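PDB 1DVP: hepatocyte growth factor-regulated tyrosine kinase substrate from Drosophila melanogaster, which binds ubiquitin and phosphatidylinositol and acts in endosome invagination and multivesicular body formation, promoting degradation of active receptor tyrosine kinases. Local coordinates for residues S91-S96 with E100-K105; A45-K50 with L64-I69. All coordinates share one frame; numbering follows the deposited sequence.

Contact 1: S91-S96 with E100-K105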
loop_
_atom_site.group_PDB
_atom_site.type_symbol
_atom_site.label_atom_id
_atom_site.label_comp_id
_atom_site.label_asym_id
_atom_site.label_seq_id
_atom_site.Cartn_x
_atom_site.Cartn_y
_atom_site.Cartn_z
ATOM N N SER A 91 -5.468 32.350 -26.037
ATOM C CA SER A 91 -4.379 33.053 -26.669
ATOM C C SER A 91 -4.350 34.532 -26.338
ATOM O O SER A 91 -3.326 35.046 -25.860
ATOM C CB SER A 91 -4.438 32.868 -28.169
ATOM O OG SER A 91 -3.173 33.203 -28.684
ATOM N N SER A 92 -5.457 35.224 -26.587
ATOM C CA SER A 92 -5.478 36.651 -26.304
ATOM C C SER A 92 -5.262 36.898 -24.837
ATOM O O SER A 92 -4.631 37.877 -24.456
ATOM C CB SER A 92 -6.788 37.300 -26.752
ATOM O OG SER A 92 -7.857 36.371 -26.791
ATOM N N PHE A 93 -5.775 35.990 -24.015
ATOM C CA PHE A 93 -5.640 36.101 -22.578
ATOM C C PHE A 93 -4.177 36.158 -22.168
ATOM O O PHE A 93 -3.754 37.084 -21.483
ATOM C CB PHE A 93 -6.326 34.907 -21.901
ATOM C CG PHE A 93 -6.097 34.832 -20.412
ATOM C CD1 PHE A 93 -6.826 35.634 -19.530
ATOM C CD2 PHE A 93 -5.145 33.962 -19.889
ATOM C CE1 PHE A 93 -6.611 35.566 -18.153
ATOM C CE2 PHE A 93 -4.924 33.893 -18.513
ATOM C CZ PHE A 93 -5.662 34.697 -17.651
ATOM N N LEU A 94 -3.400 35.166 -22.582
ATOM C CA LEU A 94 -2.004 35.119 -22.190
ATOM C C LEU A 94 -1.202 36.248 -22.823
ATOM O O LEU A 94 -0.191 36.686 -22.284
ATOM C CB LEU A 94 -1.392 33.774 -22.577
ATOM C CG LEU A 94 -1.148 33.532 -24.069
ATOM C CD1 LEU A 94 0.215 34.093 -24.492
ATOM C CD2 LEU A 94 -1.198 32.046 -24.331
ATOM N N GLU A 95 -1.665 36.728 -23.962
ATOM C CA GLU A 95 -0.956 37.778 -24.658
ATOM C C GLU A 95 -1.163 39.166 -24.063
ATOM O O GLU A 95 -0.315 40.038 -24.217
ATOM C CB GLU A 95 -1.367 37.760 -26.122
ATOM C CG GLU A 95 -0.202 37.945 -27.056
ATOM C CD GLU A 95 -0.404 37.202 -28.345
ATOM O OE1 GLU A 95 -0.271 35.950 -28.341
ATOM O OE2 GLU A 95 -0.708 37.870 -29.355
ATOM N N SER A 96 -2.280 39.369 -23.368
ATOM C CA SER A 96 -2.556 40.668 -22.789
ATOM C C SER A 96 -2.552 40.764 -21.265
ATOM O O SER A 96 -2.789 41.835 -20.736
ATOM C CB SER A 96 -3.889 41.210 -23.329
ATOM O OG SER A 96 -4.995 40.498 -22.807
ATOM N N GLU A 100 3.175 38.070 -15.884
ATOM C CA GLU A 100 3.968 37.118 -16.644
ATOM C C GLU A 100 3.762 35.712 -16.091
ATOM O O GLU A 100 3.703 34.752 -16.849
ATOM C CB GLU A 100 5.450 37.490 -16.558
ATOM C CG GLU A 100 6.405 36.587 -17.329
ATOM C CD GLU A 100 6.255 36.701 -18.827
ATOM O OE1 GLU A 100 6.973 35.978 -19.557
ATOM O OE2 GLU A 100 5.423 37.506 -19.293
ATOM N N ASN A 101 3.661 35.602 -14.766
ATOM C CA ASN A 101 3.452 34.304 -14.114
ATOM C C ASN A 101 2.182 33.655 -14.687
ATOM O O ASN A 101 2.112 32.432 -14.857
ATOM C CB ASN A 101 3.306 34.488 -12.592
ATOM C CG ASN A 101 1.957 35.076 -12.207
ATOM O OD1 ASN A 101 1.509 36.062 -12.804
ATOM N ND2 ASN A 101 1.301 34.476 -11.210
ATOM N N VAL A 102 1.194 34.493 -14.984
ATOM C CA VAL A 102 -0.068 34.041 -15.548
ATOM C C VAL A 102 0.129 33.585 -16.994
ATOM O O VAL A 102 -0.410 32.550 -17.413
ATOM C CB VAL A 102 -1.116 35.169 -15.546
ATOM C CG1 VAL A 102 -2.421 34.654 -16.124
ATOM C CG2 VAL A 102 -1.327 35.695 -14.139
ATOM N N ARG A 103 0.887 34.378 -17.758
ATOM C CA ARG A 103 1.166 34.083 -19.160
ATOM C C ARG A 103 1.983 32.787 -19.338
ATOM O O ARG A 103 1.720 31.996 -20.263
ATOM C CB ARG A 103 1.905 35.262 -19.806
ATOM C CG ARG A 103 2.635 34.878 -21.078
ATOM C CD ARG A 103 3.328 36.086 -21.713
ATOM N NE ARG A 103 2.410 37.214 -21.799
ATOM C CZ ARG A 103 2.420 38.258 -20.975
ATOM N NH1 ARG A 103 3.312 38.337 -19.994
ATOM N NH2 ARG A 103 1.516 39.214 -21.126
ATOM N N GLN A 104 2.964 32.590 -18.455
ATOM C CA GLN A 104 3.807 31.399 -18.471
ATOM C C GLN A 104 2.985 30.141 -18.179
ATOM O O GLN A 104 3.153 29.108 -18.833
ATOM C CB GLN A 104 4.933 31.505 -17.438
ATOM C CG GLN A 104 6.121 32.351 -17.896
ATOM C CD GLN A 104 6.386 32.192 -19.382
ATOM O OE1 GLN A 104 5.899 32.976 -20.176
ATOM N NE2 GLN A 104 7.132 31.163 -19.760
ATOM N N LYS A 105 2.086 30.240 -17.209
ATOM C CA LYS A 105 1.274 29.092 -16.841
ATOM C C LYS A 105 0.338 28.716 -17.974
ATOM O O LYS A 105 0.117 27.535 -18.238
ATOM C CB LYS A 105 0.484 29.383 -15.551
ATOM C CG LYS A 105 -0.377 28.211 -15.058
ATOM C CD LYS A 105 0.452 26.969 -14.704
ATOM C CE LYS A 105 -0.477 25.778 -14.391
ATOM N NZ LYS A 105 0.271 24.592 -13.882
#
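Arg103 lies over the end of helix 84-96 and gives its NE to the carbonyl oxygen of Leu94. NE and Leu94 O are 2.7 Å apart, but the N-H points well aside, at 125°, and the bond is weak. CB, CG and CD of the arginine also pass the same oxygen, at 3.5 to 3.6 Å from Leu94 O. The chain runs out extended and then bends at chi3 (-48°), which turns the guanidinium back over the helix end, with Glu95 O near its plane at one edge. NH1 is modelled in a salt bridge to Glu100 OE2, about one turn earlier on its own helix, at an implausibly short distance, so its exact geometry is doubtful. This is the tight hairpin between two successive helices of the VHS superhelix, joined by three residues and crossing at -147°, with Leu94 and Arg103 CA atoms only 4.5 Å apart. Cutting the side chain back to an alanine here is likely to leave Leu94 O without this weak donor and the Glu100 carboxylate without its nearby positive charge. Apart from this polar end, Phe93 and Val102 meet nearly at right angles. The phenylalanine ring reaches the valine because its CG stands anti to the backbone N, and its CE2 lies 3.5 Å from Val102 CG1.

Contact 2: A45-K50 with L64-I69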
loop_
_atom_site.group_PDB
_atom_site.type_symbol
_atom_site.label_atom_id
_atom_site.label_comp_id
_atom_site.label_asym_id
_atom_site.label_seq_id
_atom_site.Cartn_x
_atom_site.Cartn_y
_atom_site.Cartn_z
ATOM N N ALA A 45 -17.265 28.978 -16.833
ATOM C CA ALA A 45 -17.574 30.409 -16.906
ATOM C C ALA A 45 -17.145 31.059 -15.605
ATOM O O ALA A 45 -16.578 32.157 -15.587
ATOM C CB ALA A 45 -19.106 30.614 -17.132
ATOM N N ALA A 46 -17.421 30.387 -14.499
ATOM C CA ALA A 46 -17.012 30.913 -13.207
ATOM C C ALA A 46 -15.470 30.898 -13.185
ATOM O O ALA A 46 -14.840 31.811 -12.656
ATOM C CB ALA A 46 -17.600 30.055 -12.062
ATOM N N ILE A 47 -14.859 29.877 -13.780
ATOM C CA ILE A 47 -13.403 29.811 -13.812
ATOM C C ILE A 47 -12.856 30.977 -14.640
ATOM O O ILE A 47 -11.895 31.629 -14.261
ATOM C CB ILE A 47 -12.903 28.468 -14.395
ATOM C CG1 ILE A 47 -13.103 27.351 -13.357
ATOM C CG2 ILE A 47 -11.421 28.544 -14.741
ATOM C CD1 ILE A 47 -12.721 25.953 -13.849
ATOM N N LYS A 48 -13.474 31.238 -15.776
ATOM C CA LYS A 48 -12.996 32.341 -16.604
ATOM C C LYS A 48 -12.972 33.655 -15.822
ATOM O O LYS A 48 -11.995 34.381 -15.883
ATOM C CB LYS A 48 -13.862 32.511 -17.845
ATOM C CG LYS A 48 -13.561 31.564 -18.973
ATOM C CD LYS A 48 -14.576 31.830 -20.075
ATOM C CE LYS A 48 -14.783 30.651 -20.998
ATOM N NZ LYS A 48 -16.248 30.504 -21.369
ATOM N N LYS A 49 -14.034 33.960 -15.086
ATOM C CA LYS A 49 -14.049 35.198 -14.313
ATOM C C LYS A 49 -12.875 35.296 -13.349
ATOM O O LYS A 49 -12.309 36.378 -13.153
ATOM C CB LYS A 49 -15.347 35.316 -13.553
ATOM C CG LYS A 49 -16.528 35.387 -14.487
ATOM C CD LYS A 49 -17.829 35.527 -13.751
ATOM C CE LYS A 49 -18.993 35.586 -14.739
ATOM N NZ LYS A 49 -20.301 35.712 -14.016
ATOM N N LYS A 50 -12.504 34.164 -12.760
ATOM C CA LYS A 50 -11.391 34.132 -11.824
ATOM C C LYS A 50 -10.077 34.278 -12.591
ATOM O O LYS A 50 -9.110 34.821 -12.059
ATOM C CB LYS A 50 -11.404 32.846 -10.995
ATOM C CG LYS A 50 -12.573 32.740 -10.036
ATOM C CD LYS A 50 -12.557 33.794 -8.923
ATOM C CE LYS A 50 -13.812 33.635 -8.071
ATOM N NZ LYS A 50 -13.999 34.723 -7.057
ATOM N N LEU A 64 -4.744 26.817 -12.346
ATOM C CA LEU A 64 -4.477 25.533 -11.713
ATOM C C LEU A 64 -5.827 24.787 -11.584
ATOM O O LEU A 64 -5.908 23.582 -11.841
ATOM C CB LEU A 64 -3.859 25.764 -10.326
ATOM C CG LEU A 64 -3.553 24.486 -9.544
ATOM C CD1 LEU A 64 -2.632 23.548 -10.355
ATOM C CD2 LEU A 64 -2.922 24.842 -8.219
ATOM N N VAL A 65 -6.889 25.497 -11.195
ATOM C CA VAL A 65 -8.194 24.858 -11.080
ATOM C C VAL A 65 -8.562 24.290 -12.456
ATOM O O VAL A 65 -9.033 23.161 -12.584
ATOM C CB VAL A 65 -9.287 25.876 -10.584
ATOM C CG1 VAL A 65 -10.711 25.266 -10.685
ATOM C CG2 VAL A 65 -8.978 26.274 -9.146
ATOM N N LEU A 66 -8.332 25.089 -13.489
ATOM C CA LEU A 66 -8.625 24.679 -14.857
ATOM C C LEU A 66 -7.831 23.437 -15.277
ATOM O O LEU A 66 -8.371 22.522 -15.865
ATOM C CB LEU A 66 -8.307 25.843 -15.805
ATOM C CG LEU A 66 -9.199 26.031 -17.051
ATOM C CD1 LEU A 66 -8.371 26.845 -18.069
ATOM C CD2 LEU A 66 -9.693 24.698 -17.657
ATOM N N GLU A 67 -6.545 23.404 -14.973
ATOM C CA GLU A 67 -5.713 22.259 -15.309
ATOM C C GLU A 67 -6.294 20.979 -14.683
ATOM O O GLU A 67 -6.329 19.914 -15.306
ATOM C CB GLU A 67 -4.304 22.503 -14.800
ATOM C CG GLU A 67 -3.306 21.333 -14.964
ATOM C CD GLU A 67 -1.953 21.698 -14.337
ATOM O OE1 GLU A 67 -1.827 22.875 -13.893
ATOM O OE2 GLU A 67 -1.036 20.846 -14.274
ATOM N N SER A 68 -6.754 21.118 -13.440
ATOM C CA SER A 68 -7.313 20.009 -12.682
ATOM C C SER A 68 -8.616 19.452 -13.196
ATOM O O SER A 68 -8.782 18.237 -13.197
ATOM C CB SER A 68 -7.495 20.402 -11.207
ATOM O OG SER A 68 -6.254 20.725 -10.653
ATOM N N ILE A 69 -9.556 20.299 -13.604
ATOM C CA ILE A 69 -10.808 19.717 -14.089
ATOM C C ILE A 69 -10.623 19.101 -15.481
ATOM O O ILE A 69 -11.281 18.125 -15.828
ATOM C CB ILE A 69 -12.001 20.751 -14.074
ATOM C CG1 ILE A 69 -11.740 21.918 -15.038
ATOM C CG2 ILE A 69 -12.180 21.312 -12.660
ATOM C CD1 ILE A 69 -13.003 22.800 -15.269
#
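Two antiparallel helices of the VHS superhelix, 40-51 and 56-72, face each other here across a layer of aliphatic side chains, and within residues 45-50 Ile47 makes all the contact with 64-69. The axes of segments 45-50 and 64-69 come no closer than 10.5 Å and their directions differ by 152°; even the nearest CA atoms, those of Ile47 and Leu66, are 7.1 Å from each other. Side chains alone bridge that distance, with no hydrogen bond between the segments. Ile47 points at the partner helix and divides its two branches among three residues. The longer branch, with CG1 anti to the carbonyl carbon (chi1 -74°) and CD1 extended beyond it, runs between Val65 and Ile69. Its CD1 comes 3.8 Å from Val65 CG1, where the two side chains cross at a slant, and meets Ile69 tip to tip, the two CD1 atoms of Ile47 and Ile69 being 3.5 Å apart, closer than carbons usually pack. The shorter branch takes the other partner: CG2 of Ile47 rests 4.1 Å from CG of Leu66, a looser touch. Val65 and Ile69 are one turn apart on their helix, so the isoleucine end is met by successive turns of the same face. All four residues are buried. Around them the core is closed by other helices of the domain: Leu10 of helix 5-14 touches Val65, Ile33 of helix 23-34 packs on Ile69, and Leu66 touches Phe90 of helix 84-96 and Trp113 of helix 100-116.

How the contacts relate
Both contacts pair antiparallel helices of the VHS domain, away from the zinc sites of the FYVE finger. Contact 2 is core, its touching residues all buried and wholly aliphatic, and the helices stand far enough apart for side chains to fill the gap. Contact 1 is partly exposed, closes a short turn between helices 84-96 and 100-116, and mixes a charged, backbone-directed arginine with a small apolar patch. They use four different helices, but the pairs are joined: Lys105 of helix 100-116 forms a salt bridge with Glu67 of helix 56-72, NZ to OE1 2.7 Å, and Val102 also packs on that helix, through Ser59 and Leu63.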